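Local structure of neutral ceramidase (Pseudomonas aeruginosa, 2ZWS) at residues A44-E49 / G53-Y58; Y5-G10 / E193-I198; I600-P605 / R637-L642. The protein cleaves the N-acyl linkage of ceramides to give sphingosine and a free fatty acid, and also catalyses the reverse synthesis. All coordinates share one frame; numbering follows the deposited sequence.

Contact 1. Residues A44-E49 / G53-Y58; sequences AFVIEE and GRRLVY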
# COMPACT_ATOMS: atom_id res chain seq x y z
N ALA A 44 -9.54 5.59 5.17
CA ALA A 44 -9.62 7.05 5.02
C ALA A 44 -9.89 7.72 6.34
O ALA A 44 -10.74 7.25 7.13
CB ALA A 44 -10.73 7.43 4.04
N PHE A 45 -9.21 8.85 6.54
CA PHE A 45 -9.31 9.60 7.80
C PHE A 45 -9.59 11.03 7.40
O PHE A 45 -8.72 11.73 6.88
CB PHE A 45 -7.99 9.54 8.58
CG PHE A 45 -7.60 8.14 8.96
CD1 PHE A 45 -7.07 7.26 8.01
CD2 PHE A 45 -7.82 7.68 10.27
CE1 PHE A 45 -6.71 5.96 8.36
CE2 PHE A 45 -7.46 6.36 10.63
CZ PHE A 45 -6.91 5.52 9.68
N VAL A 46 -10.84 11.44 7.60
CA VAL A 46 -11.24 12.82 7.33
C VAL A 46 -11.11 13.59 8.62
O VAL A 46 -11.61 13.12 9.65
CB VAL A 46 -12.74 12.88 6.85
CG1 VAL A 46 -13.16 14.32 6.67
CG2 VAL A 46 -12.89 12.15 5.54
N ILE A 47 -10.46 14.75 8.58
CA ILE A 47 -10.32 15.58 9.78
C ILE A 47 -10.81 16.98 9.47
O ILE A 47 -10.47 17.54 8.45
CB ILE A 47 -8.84 15.68 10.24
CG1 ILE A 47 -8.23 14.28 10.40
CG2 ILE A 47 -8.72 16.50 11.54
CD1 ILE A 47 -6.71 14.32 10.56
N GLU A 48 -11.62 17.53 10.36
CA GLU A 48 -12.14 18.88 10.16
C GLU A 48 -11.88 19.70 11.40
O GLU A 48 -12.02 19.21 12.52
CB GLU A 48 -13.65 18.89 9.99
CG GLU A 48 -14.22 18.13 8.86
CD GLU A 48 -15.61 18.64 8.50
OE1 GLU A 48 -16.45 18.90 9.42
OE2 GLU A 48 -15.88 18.79 7.30
N GLU A 49 -11.53 20.96 11.19
CA GLU A 49 -11.32 21.85 12.31
C GLU A 49 -12.70 22.36 12.68
O GLU A 49 -13.44 22.82 11.82
CB GLU A 49 -10.39 22.98 11.88
CG GLU A 49 -9.54 23.57 13.00
CD GLU A 49 -8.82 24.83 12.57
OE1 GLU A 49 -8.48 24.99 11.35
OE2 GLU A 49 -8.60 25.68 13.46
N GLY A 53 -14.32 24.45 9.64
CA GLY A 53 -13.18 23.81 8.95
C GLY A 53 -13.45 23.52 7.49
O GLY A 53 -14.42 22.85 7.16
N ARG A 54 -12.49 23.80 6.61
CA ARG A 54 -11.14 23.32 6.77
C ARG A 54 -11.21 21.83 7.10
O ARG A 54 -11.35 21.37 8.25
CB ARG A 54 -10.24 24.16 7.66
CG ARG A 54 -9.84 25.47 6.99
CD ARG A 54 -8.33 25.64 6.89
NE ARG A 54 -8.00 26.74 5.99
CZ ARG A 54 -7.34 26.62 4.83
NH1 ARG A 54 -6.88 25.45 4.41
NH2 ARG A 54 -7.12 27.70 4.09
N ARG A 55 -11.20 21.08 6.01
CA ARG A 55 -11.19 19.65 6.05
C ARG A 55 -9.94 19.14 5.30
O ARG A 55 -9.58 19.69 4.25
CB ARG A 55 -12.45 19.11 5.39
CG ARG A 55 -12.46 17.63 5.14
CD ARG A 55 -13.72 17.20 4.36
NE ARG A 55 -14.96 17.51 5.08
CZ ARG A 55 -16.15 16.98 4.78
NH1 ARG A 55 -16.28 16.12 3.78
NH2 ARG A 55 -17.21 17.33 5.49
N LEU A 56 -9.34 18.10 5.85
CA LEU A 56 -8.30 17.31 5.21
C LEU A 56 -8.77 15.87 5.14
O LEU A 56 -9.53 15.42 6.00
CB LEU A 56 -7.02 17.36 6.04
CG LEU A 56 -6.40 18.76 6.26
CD1 LEU A 56 -5.25 18.61 7.23
CD2 LEU A 56 -5.91 19.38 4.97
N VAL A 57 -8.29 15.14 4.14
CA VAL A 57 -8.46 13.69 4.16
C VAL A 57 -7.14 12.99 3.81
O VAL A 57 -6.44 13.35 2.84
CB VAL A 57 -9.68 13.21 3.30
CG1 VAL A 57 -9.52 13.59 1.83
CG2 VAL A 57 -9.91 11.70 3.47
N TYR A 58 -6.80 12.01 4.64
CA TYR A 58 -5.63 11.16 4.45
C TYR A 58 -6.13 9.73 4.24
O TYR A 58 -6.99 9.25 4.99
CB TYR A 58 -4.73 11.23 5.70
CG TYR A 58 -3.64 10.21 5.72
CD1 TYR A 58 -3.82 8.96 6.33
CD2 TYR A 58 -2.43 10.49 5.11
CE1 TYR A 58 -2.82 7.99 6.32
CE2 TYR A 58 -1.39 9.54 5.11
CZ TYR A 58 -1.60 8.30 5.71
OH TYR A 58 -0.58 7.37 5.70
O HOH W 1 -16.18 20.99 6.20
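Tyr58 and Phe45 face each other as a hydrogen-bonded pair of an antiparallel beta hairpin. Phe45 N donates to Tyr58 O at 2.7 Å, and Tyr58 N returns a bond to Phe45 O at 3.0 Å. The two side chains run side by side in the same direction. With Phe45 CG beside its backbone N (chi1 -61°) and Tyr58 CG anti to its own (chi1 170°), Phe45 CD1 comes to the edge of the Tyr58 ring, 4.0 Å from Tyr58 CD1. Tyr58 O also sits at the edge of the Phe45 ring, in its plane. The Tyr58 hydroxyl is taken up by Asn439, and the ring lies close to Asn60, an inferred substrate-binding residue.

Near the turn, Glu48 pairs with Arg55 on the other face of the sheet. Arg55 grips one oxygen side-on: NE and NH2 each stand 2.7 Å from Glu48 OE2. OE2 lies in the guanidinium plane, yet the carboxylate is turned 51° from that plane. NE meets OE2 on its anti side, and NH2 comes from above the carboxylate. A water links OE2 to Gly53 O. Glu48 OE1 makes a second salt bridge, to Arg6 NE, so both oxygens of this buried carboxylate are held. Its negative charge is probably well compensated. Between the charged pair and the hairpin's far end, Val46 CG1 packs on Arg55 CG at 3.7 Å, and Val46 CG2 meets Val57 CG2 at the same distance.

Strand 5-13 flanks strand 41-49, and strand 91-95 runs parallel to strand 55-61. Helix 120-138 packs on Ala44, Val46 and Arg55. Phe45 and Tyr58 pack on strand 238-242.

Contact 2. Residues Y5-G10 / E193-I198; sequences YRFGLG and ELAGAI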
# COMPACT_ATOMS: atom_id res chain seq x y z
N TYR A 5 -12.04 19.17 17.06
CA TYR A 5 -12.06 18.60 15.71
C TYR A 5 -13.30 17.77 15.51
O TYR A 5 -13.98 17.40 16.47
CB TYR A 5 -10.81 17.72 15.47
CG TYR A 5 -9.51 18.47 15.59
CD1 TYR A 5 -8.69 18.28 16.69
CD2 TYR A 5 -9.11 19.39 14.61
CE1 TYR A 5 -7.48 18.97 16.82
CE2 TYR A 5 -7.93 20.09 14.74
CZ TYR A 5 -7.11 19.88 15.84
OH TYR A 5 -5.92 20.56 15.96
N ARG A 6 -13.60 17.48 14.25
CA ARG A 6 -14.45 16.36 13.92
C ARG A 6 -13.59 15.41 13.11
O ARG A 6 -12.69 15.85 12.38
CB ARG A 6 -15.65 16.80 13.10
CG ARG A 6 -16.62 17.66 13.89
CD ARG A 6 -17.73 18.17 12.96
NE ARG A 6 -17.24 19.16 11.99
CZ ARG A 6 -17.23 20.48 12.20
NH1 ARG A 6 -17.67 20.99 13.35
NH2 ARG A 6 -16.77 21.29 11.25
N PHE A 7 -13.83 14.12 13.23
CA PHE A 7 -13.12 13.18 12.32
C PHE A 7 -14.09 12.13 11.80
O PHE A 7 -15.14 11.90 12.42
CB PHE A 7 -11.90 12.51 12.97
CG PHE A 7 -12.20 11.75 14.21
CD1 PHE A 7 -12.77 10.47 14.15
CD2 PHE A 7 -11.92 12.31 15.47
CE1 PHE A 7 -13.05 9.77 15.33
CE2 PHE A 7 -12.21 11.61 16.64
CZ PHE A 7 -12.79 10.36 16.56
N GLY A 8 -13.75 11.53 10.66
CA GLY A 8 -14.55 10.45 10.11
C GLY A 8 -13.62 9.37 9.64
O GLY A 8 -12.58 9.68 9.03
N LEU A 9 -13.96 8.12 9.98
CA LEU A 9 -13.10 6.98 9.63
C LEU A 9 -13.86 6.06 8.72
O LEU A 9 -14.99 5.69 9.01
CB LEU A 9 -12.75 6.18 10.87
CG LEU A 9 -12.32 7.03 12.07
CD1 LEU A 9 -12.15 6.14 13.27
CD2 LEU A 9 -11.01 7.71 11.71
N GLY A 10 -13.25 5.68 7.61
CA GLY A 10 -13.91 4.83 6.62
C GLY A 10 -12.95 3.80 6.04
O GLY A 10 -11.73 4.02 6.02
N GLU A 193 -13.09 7.26 23.97
CA GLU A 193 -12.64 5.97 23.61
C GLU A 193 -11.88 6.11 22.30
O GLU A 193 -12.19 6.95 21.48
CB GLU A 193 -13.86 5.09 23.41
CG GLU A 193 -13.49 3.65 23.12
CD GLU A 193 -14.66 2.71 23.26
OE1 GLU A 193 -14.40 1.48 23.25
OE2 GLU A 193 -15.83 3.18 23.39
N LEU A 194 -10.85 5.29 22.13
CA LEU A 194 -10.09 5.27 20.90
C LEU A 194 -10.93 4.73 19.74
O LEU A 194 -11.33 3.57 19.74
CB LEU A 194 -8.81 4.44 21.09
CG LEU A 194 -7.81 4.53 19.93
CD1 LEU A 194 -7.21 5.92 19.75
CD2 LEU A 194 -6.70 3.51 20.07
N ALA A 195 -11.13 5.57 18.73
CA ALA A 195 -11.95 5.21 17.57
C ALA A 195 -11.13 4.75 16.35
O ALA A 195 -11.64 4.04 15.48
CB ALA A 195 -12.82 6.39 17.17
N GLY A 196 -9.87 5.17 16.28
CA GLY A 196 -9.02 4.75 15.17
C GLY A 196 -7.64 5.35 15.39
O GLY A 196 -7.44 6.13 16.34
N ALA A 197 -6.71 5.00 14.51
CA ALA A 197 -5.33 5.44 14.66
C ALA A 197 -4.57 5.27 13.37
O ALA A 197 -4.85 4.36 12.59
CB ALA A 197 -4.65 4.66 15.78
N ILE A 198 -3.58 6.13 13.19
CA ILE A 198 -2.60 5.98 12.11
C ILE A 198 -1.22 5.83 12.75
O ILE A 198 -0.81 6.69 13.54
CB ILE A 198 -2.58 7.20 11.14
CG1 ILE A 198 -3.99 7.52 10.58
CG2 ILE A 198 -1.53 6.97 10.03
CD1 ILE A 198 -4.08 8.95 10.04
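Leu9 and Phe7 both meet Ala195, where two strands cross without any hydrogen bond between them. Leu9 CD1 presses on the backbone and lies only 3.1 Å from Ala195 O, a tight fit. The same methyl is 4.0 Å from Ala195 CB and 3.9 Å from Gly196 N. Gly196 has no side chain, so the methyl comes directly against its backbone. Phe7 reaches Ala195 with the far end of its ring: CE1 is 3.9 Å from Ala195 CB, and the methyl approaches the ring obliquely. Phe7 CG lies between its backbone N and carbonyl carbon (chi1 58°), and the ring extends toward Ala195 from there.

Further out, Ala195 and Gly196 form a classic beta bulge opposite Phe187, which also packs edge-to-face with the Phe7 ring. Phe45, on the neighbouring strand 41-49, packs against Leu9.

The short strand segments cross at 76°, with axes 8.2 Å apart at their closest. No strand pairing joins them, and Phe7 and Leu9 bridge the gap to Ala195 and the backbone beside it. Strand 5-13 is bordered by strands 41-49 and 142-152, and strand 194-200 by strands 181-189 and 238-242, all in one curled sheet.

Contact 3. Residues I600-P605 / R637-L642; sequences ISWSIP and RSFEVL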
# COMPACT_ATOMS: atom_id res chain seq x y z
N ILE A 600 -10.43 -23.86 -0.60
CA ILE A 600 -10.68 -22.95 0.52
C ILE A 600 -10.25 -23.65 1.79
O ILE A 600 -10.57 -24.81 2.04
CB ILE A 600 -12.15 -22.54 0.57
CG1 ILE A 600 -12.47 -21.61 -0.61
CG2 ILE A 600 -12.48 -21.91 1.91
CD1 ILE A 600 -13.93 -21.60 -0.99
N SER A 601 -9.49 -22.93 2.61
CA SER A 601 -9.07 -23.51 3.87
C SER A 601 -9.40 -22.61 5.03
O SER A 601 -9.49 -21.37 4.87
CB SER A 601 -7.58 -23.82 3.85
OG SER A 601 -6.83 -22.63 3.69
N TRP A 602 -9.55 -23.23 6.19
CA TRP A 602 -9.81 -22.51 7.44
C TRP A 602 -8.94 -23.13 8.52
O TRP A 602 -9.10 -24.31 8.86
CB TRP A 602 -11.28 -22.63 7.81
CG TRP A 602 -11.68 -21.88 9.08
CD1 TRP A 602 -11.21 -20.67 9.51
CD2 TRP A 602 -12.67 -22.30 10.05
NE1 TRP A 602 -11.85 -20.31 10.69
CE2 TRP A 602 -12.73 -21.29 11.05
CE3 TRP A 602 -13.49 -23.44 10.19
CZ2 TRP A 602 -13.59 -21.36 12.16
CZ3 TRP A 602 -14.38 -23.50 11.31
CH2 TRP A 602 -14.41 -22.47 12.27
N SER A 603 -8.03 -22.34 9.08
CA SER A 603 -7.27 -22.78 10.24
C SER A 603 -8.05 -22.35 11.47
O SER A 603 -8.19 -21.16 11.74
CB SER A 603 -5.88 -22.16 10.19
OG SER A 603 -5.18 -22.62 9.04
N ILE A 604 -8.57 -23.33 12.22
CA ILE A 604 -9.53 -23.06 13.30
C ILE A 604 -8.78 -22.48 14.50
O ILE A 604 -7.96 -23.17 15.10
CB ILE A 604 -10.28 -24.37 13.73
CG1 ILE A 604 -11.01 -25.00 12.54
CG2 ILE A 604 -11.26 -24.07 14.85
CD1 ILE A 604 -11.23 -26.49 12.69
N PRO A 605 -9.03 -21.18 14.81
CA PRO A 605 -8.23 -20.51 15.84
C PRO A 605 -8.71 -20.79 17.27
O PRO A 605 -9.85 -21.17 17.46
CB PRO A 605 -8.44 -19.03 15.51
CG PRO A 605 -9.84 -18.97 15.03
CD PRO A 605 -10.00 -20.26 14.19
N ARG A 637 -20.99 -30.05 2.99
CA ARG A 637 -21.71 -30.66 4.09
C ARG A 637 -21.17 -30.07 5.40
O ARG A 637 -20.08 -29.48 5.42
CB ARG A 637 -21.54 -32.17 4.07
CG ARG A 637 -20.13 -32.63 4.37
CD ARG A 637 -20.01 -34.11 4.18
NE ARG A 637 -18.67 -34.57 4.51
CZ ARG A 637 -18.14 -35.69 4.04
NH1 ARG A 637 -18.82 -36.45 3.20
NH2 ARG A 637 -16.91 -36.03 4.40
N SER A 638 -21.93 -30.19 6.49
CA SER A 638 -21.42 -29.73 7.78
C SER A 638 -20.28 -30.60 8.33
O SER A 638 -20.14 -31.78 7.97
CB SER A 638 -22.55 -29.63 8.80
OG SER A 638 -22.96 -30.93 9.18
N PHE A 639 -19.47 -30.00 9.20
CA PHE A 639 -18.45 -30.69 9.99
C PHE A 639 -18.53 -30.18 11.42
O PHE A 639 -19.11 -29.11 11.66
CB PHE A 639 -17.04 -30.50 9.40
CG PHE A 639 -16.61 -29.06 9.29
CD1 PHE A 639 -16.93 -28.32 8.16
CD2 PHE A 639 -15.88 -28.45 10.31
CE1 PHE A 639 -16.55 -26.99 8.05
CE2 PHE A 639 -15.48 -27.10 10.20
CZ PHE A 639 -15.81 -26.38 9.07
N GLU A 640 -17.98 -30.94 12.36
CA GLU A 640 -18.04 -30.57 13.77
C GLU A 640 -16.69 -30.09 14.27
O GLU A 640 -15.66 -30.71 14.01
CB GLU A 640 -18.48 -31.77 14.62
CG GLU A 640 -18.79 -31.37 16.08
CD GLU A 640 -19.41 -32.50 16.89
OE1 GLU A 640 -19.75 -33.56 16.32
OE2 GLU A 640 -19.55 -32.31 18.11
N VAL A 641 -16.70 -28.98 15.00
CA VAL A 641 -15.53 -28.59 15.75
C VAL A 641 -15.74 -29.07 17.19
O VAL A 641 -16.73 -28.71 17.83
CB VAL A 641 -15.25 -27.08 15.70
CG1 VAL A 641 -14.06 -26.73 16.58
CG2 VAL A 641 -15.00 -26.62 14.25
N LEU A 642 -14.81 -29.91 17.65
CA LEU A 642 -14.84 -30.48 19.00
C LEU A 642 -14.00 -29.61 19.95
O LEU A 642 -13.10 -28.90 19.51
CB LEU A 642 -14.27 -31.90 18.99
CG LEU A 642 -14.79 -32.91 17.96
CD1 LEU A 642 -13.97 -34.19 17.99
CD2 LEU A 642 -16.25 -33.20 18.19
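Trp602 brings the outer rim of its six-membered ring against the rim of the Phe639 ring. CE3 and CZ3 of Trp602 both lie 3.9 Å from Phe639 CZ, and CZ3 is as close to Phe639 CE2. Each ring is met near its own plane, so this is an edge-on contact and not a stack over a face. With chi1 at -178°, Trp602 CG points away from the backbone N, and the indole extends toward the facing sheet.

Ile604 packs over one face of the indole. Its CG1 stands 3.7 Å above the plane, offset toward the rim. The chain then continues to CD1, which meets Val641 CG2 tip to tip at 4.1 Å. Val641 CG2 also reaches Trp602 CZ3 at 4.3 Å, coming in obliquely. Val641 thus touches both residues of the first segment that carry the contact, and the four buried side chains form one apolar cluster. No hydrogen bond joins the two segments.

Tyr613 meets the Trp602 ring and also touches Phe639 and Val641, while Tyr534 meets the Phe639 ring at a steep angle. Trp602 also lies about 4 Å, side chain to side chain, from Thr584, a magnesium ligand. Residues 637-642 fall within the region 620-646, which is required for correct folding and localization.

The contact lies between the two sheets of a beta sandwich, at the end of strand 595-603. That strand runs between strands 584-591 and 539-545 in one sheet, and strand 629-642 runs between strands 533-535 and 611-622 in the other.

Overall arrangement
From the N terminus, residues 5-10 open contact 2, which closes only when the chain reaches 193-198. Contact 1 is nested inside that long loop as a hairpin closed across three residues. The two touch, because strands 5-13 and 41-49 are neighbours in one sheet. Contact 2 brings the two ends of the long loop together, and contact 1 pairs two strands of the same curled sheet, in the N-terminal ceramidase region. Contact 3 comes later in the chain, in series with the others, and closes a loop of 31 residues. It joins the two sheets of the C-terminal sandwich, and its centre lies about 43 Å from that of contact 1 and 35 Å from that of contact 2.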